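Local coordinates for uncharacterized protein AsqI (Emericella nidulans, PDB 5YY3), which catalyses, as a zinc-dependent cyclopenase, the ring contraction of 4'-methoxycyclopenin to 4'-methoxyviridicatin, with loss of methyl isocyanate, in aspoquinolone biosynthesis, at residues 188-196 with 210-218. Numbering follows the deposited sequence.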
# COMPACT_ATOMS: atom_id res chain seq x y z
N TYR A 188 9.50 -30.27 -18.84
CA TYR A 188 9.40 -31.23 -19.92
C TYR A 188 9.62 -30.55 -21.27
O TYR A 188 10.19 -31.15 -22.18
CB TYR A 188 8.03 -31.94 -19.88
CG TYR A 188 7.83 -32.98 -20.97
CD1 TYR A 188 8.65 -34.11 -21.05
CD2 TYR A 188 6.83 -32.83 -21.93
CE1 TYR A 188 8.47 -35.07 -22.06
CE2 TYR A 188 6.64 -33.79 -22.93
CZ TYR A 188 7.46 -34.90 -22.99
OH TYR A 188 7.26 -35.84 -23.99
N TRP A 189 9.20 -29.30 -21.39
CA TRP A 189 9.30 -28.58 -22.66
C TRP A 189 10.74 -28.56 -23.16
O TRP A 189 11.00 -28.72 -24.35
CB TRP A 189 8.79 -27.15 -22.53
CG TRP A 189 8.63 -26.43 -23.84
CD1 TRP A 189 7.55 -26.45 -24.66
CD2 TRP A 189 9.59 -25.57 -24.48
NE1 TRP A 189 7.77 -25.66 -25.76
CE2 TRP A 189 9.01 -25.11 -25.68
CE3 TRP A 189 10.88 -25.14 -24.15
CZ2 TRP A 189 9.68 -24.25 -26.55
CZ3 TRP A 189 11.54 -24.28 -25.03
CH2 TRP A 189 10.94 -23.85 -26.21
N HIS A 190 11.67 -28.37 -22.24
CA HIS A 190 13.06 -28.27 -22.62
C HIS A 190 13.59 -29.63 -23.05
O HIS A 190 14.41 -29.72 -23.96
CB HIS A 190 13.87 -27.65 -21.48
CG HIS A 190 13.67 -26.17 -21.36
ND1 HIS A 190 13.77 -25.33 -22.45
CD2 HIS A 190 13.33 -25.40 -20.31
CE1 HIS A 190 13.53 -24.09 -22.06
NE2 HIS A 190 13.26 -24.10 -20.77
N MET A 191 13.10 -30.70 -22.41
CA MET A 191 13.46 -32.03 -22.87
C MET A 191 12.93 -32.23 -24.29
O MET A 191 13.62 -32.78 -25.14
CB MET A 191 12.91 -33.10 -21.94
CG MET A 191 13.41 -32.97 -20.52
SD MET A 191 12.68 -34.24 -19.49
CE MET A 191 12.99 -33.61 -17.86
N VAL A 192 11.71 -31.77 -24.54
CA VAL A 192 11.13 -31.87 -25.87
C VAL A 192 11.95 -31.07 -26.88
O VAL A 192 12.35 -31.59 -27.92
CB VAL A 192 9.68 -31.38 -25.90
CG1 VAL A 192 9.23 -31.12 -27.35
CG2 VAL A 192 8.79 -32.41 -25.25
N TYR A 193 12.20 -29.81 -26.54
CA TYR A 193 12.83 -28.86 -27.44
C TYR A 193 14.27 -29.25 -27.82
O TYR A 193 14.67 -29.09 -28.97
CB TYR A 193 12.80 -27.47 -26.81
CG TYR A 193 13.38 -26.38 -27.68
CD1 TYR A 193 12.61 -25.80 -28.69
CD2 TYR A 193 14.69 -25.94 -27.51
CE1 TYR A 193 13.13 -24.80 -29.50
CE2 TYR A 193 15.22 -24.94 -28.31
CZ TYR A 193 14.44 -24.37 -29.31
OH TYR A 193 14.96 -23.38 -30.13
N ARG A 194 15.02 -29.77 -26.85
CA ARG A 194 16.46 -30.03 -27.02
C ARG A 194 16.80 -31.27 -27.85
O ARG A 194 17.98 -31.58 -28.05
CB ARG A 194 17.14 -30.17 -25.66
CG ARG A 194 17.45 -28.86 -25.00
CD ARG A 194 17.79 -29.09 -23.55
NE ARG A 194 18.04 -27.83 -22.85
CZ ARG A 194 18.39 -27.76 -21.57
NH1 ARG A 194 18.53 -28.87 -20.84
NH2 ARG A 194 18.60 -26.57 -21.01
N GLY A 195 15.78 -31.97 -28.32
CA GLY A 195 16.00 -33.09 -29.23
C GLY A 195 16.08 -32.57 -30.65
O GLY A 195 15.41 -31.59 -31.00
N ALA A 196 16.90 -33.24 -31.46
CA ALA A 196 17.15 -32.82 -32.84
C ALA A 196 15.89 -32.89 -33.70
O ALA A 196 15.67 -32.04 -34.57
CB ALA A 196 18.26 -33.67 -33.45
N HIS A 210 12.18 -24.93 -35.04
CA HIS A 210 12.66 -24.72 -33.66
C HIS A 210 12.61 -23.25 -33.26
O HIS A 210 12.19 -22.91 -32.16
CB HIS A 210 14.11 -25.21 -33.48
CG HIS A 210 14.23 -26.68 -33.19
ND1 HIS A 210 14.25 -27.18 -31.91
CD2 HIS A 210 14.39 -27.74 -34.02
CE1 HIS A 210 14.38 -28.50 -31.96
NE2 HIS A 210 14.47 -28.86 -33.22
N GLY A 211 13.05 -22.37 -34.16
CA GLY A 211 13.19 -20.97 -33.85
C GLY A 211 11.86 -20.29 -33.69
O GLY A 211 11.68 -19.41 -32.85
N GLU A 212 10.91 -20.69 -34.53
CA GLU A 212 9.55 -20.18 -34.49
C GLU A 212 8.85 -20.54 -33.19
O GLU A 212 8.25 -19.69 -32.54
CB GLU A 212 8.76 -20.75 -35.66
CG GLU A 212 7.72 -19.83 -36.19
CD GLU A 212 6.99 -20.45 -37.34
OE1 GLU A 212 6.05 -21.23 -37.09
OE2 GLU A 212 7.40 -20.19 -38.49
N VAL A 213 8.95 -21.81 -32.83
CA VAL A 213 8.44 -22.33 -31.58
C VAL A 213 9.08 -21.69 -30.33
O VAL A 213 8.38 -21.31 -29.39
CB VAL A 213 8.64 -23.85 -31.54
CG1 VAL A 213 8.50 -24.38 -30.14
CG2 VAL A 213 7.66 -24.53 -32.48
N PHE A 214 10.40 -21.59 -30.33
CA PHE A 214 11.16 -20.94 -29.27
C PHE A 214 10.61 -19.54 -28.97
O PHE A 214 10.25 -19.23 -27.84
CB PHE A 214 12.65 -20.88 -29.66
CG PHE A 214 13.49 -19.98 -28.80
CD1 PHE A 214 13.98 -20.42 -27.58
CD2 PHE A 214 13.82 -18.70 -29.22
CE1 PHE A 214 14.76 -19.60 -26.79
CE2 PHE A 214 14.60 -17.88 -28.42
CZ PHE A 214 15.07 -18.33 -27.20
N LEU A 215 10.53 -18.71 -30.00
CA LEU A 215 10.08 -17.34 -29.87
C LEU A 215 8.61 -17.24 -29.45
O LEU A 215 8.23 -16.43 -28.60
CB LEU A 215 10.31 -16.60 -31.19
CG LEU A 215 11.05 -15.27 -31.17
CD1 LEU A 215 12.20 -15.28 -30.16
CD2 LEU A 215 11.57 -14.95 -32.57
N TYR A 216 7.78 -18.08 -30.07
CA TYR A 216 6.35 -18.07 -29.80
C TYR A 216 5.98 -18.49 -28.37
O TYR A 216 5.17 -17.83 -27.71
CB TYR A 216 5.63 -18.97 -30.78
CG TYR A 216 4.18 -19.14 -30.45
CD1 TYR A 216 3.29 -18.10 -30.67
CD2 TYR A 216 3.70 -20.32 -29.89
CE1 TYR A 216 1.98 -18.23 -30.36
CE2 TYR A 216 2.37 -20.46 -29.58
CZ TYR A 216 1.51 -19.41 -29.84
OH TYR A 216 0.17 -19.50 -29.54
N VAL A 217 6.56 -19.58 -27.91
CA VAL A 217 6.31 -20.07 -26.56
C VAL A 217 6.72 -19.03 -25.52
O VAL A 217 5.95 -18.70 -24.61
CB VAL A 217 7.05 -21.38 -26.30
CG1 VAL A 217 7.02 -21.74 -24.82
CG2 VAL A 217 6.45 -22.50 -27.15
N HIS A 218 7.92 -18.48 -25.68
CA HIS A 218 8.39 -17.46 -24.76
C HIS A 218 7.58 -16.17 -24.84
O HIS A 218 7.32 -15.54 -23.82
CB HIS A 218 9.87 -17.19 -24.98
CG HIS A 218 10.74 -18.28 -24.47
ND1 HIS A 218 11.10 -19.37 -25.23
CD2 HIS A 218 11.28 -18.48 -23.24
CE1 HIS A 218 11.85 -20.18 -24.50
NE2 HIS A 218 11.98 -19.66 -23.30
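W189 and Y193, one turn apart on helix 180-193, reach across to the first turns of helix 210-231; here the two run nearly antiparallel, the axes of 188-193 and 210-218 at 165° and 12.3 Å apart at their closest. Large rings have to bridge that gap. The indole extends because its CG lies anti to the backbone N (chi1 -170°). V217 lays CG1 over one face, toward the rim, 4.0 Å from W189 CE2, while its CG2 comes to 3.7 Å from W189 NE1; the CB of Y193 covers the opposite face. V213 meets the benzo edge instead, its CG1 3.8 Å from W189 CZ2, close to the ring plane. Further round, H218 turns its imidazole edge toward the indole face in an offset edge-to-face pair, planes at 86°.

Y193 is also extended, and the edge of H210 stands over one face of its ring, H210 ND1 3.6 Å from Y193 CE1. The backbone O of H210 lies at the rim of the same phenol, in its plane. Farther out, Y193 OH touches F214 CB at 3.4 Å and hydrogen-bonds to D332. H210 CE1 points in turn at the carbonyl of Y193, 3.1 Å from its O, where helix 180-193 ends.

No hydrogen bond links the two segments. Within its own helix, H218 ND1 donates to F214 O (2.7 Å), which holds the imidazole's rotation and turns NE2 away from that carbonyl. F214 and H218 both pack on L400 of helix 391-410. H190 and H218, one from each helix, join H186 as the zinc ligands: an antiparallel helix pair carrying a three-histidine site, in the helical domain of the hemocyanin-tyrosinase fold.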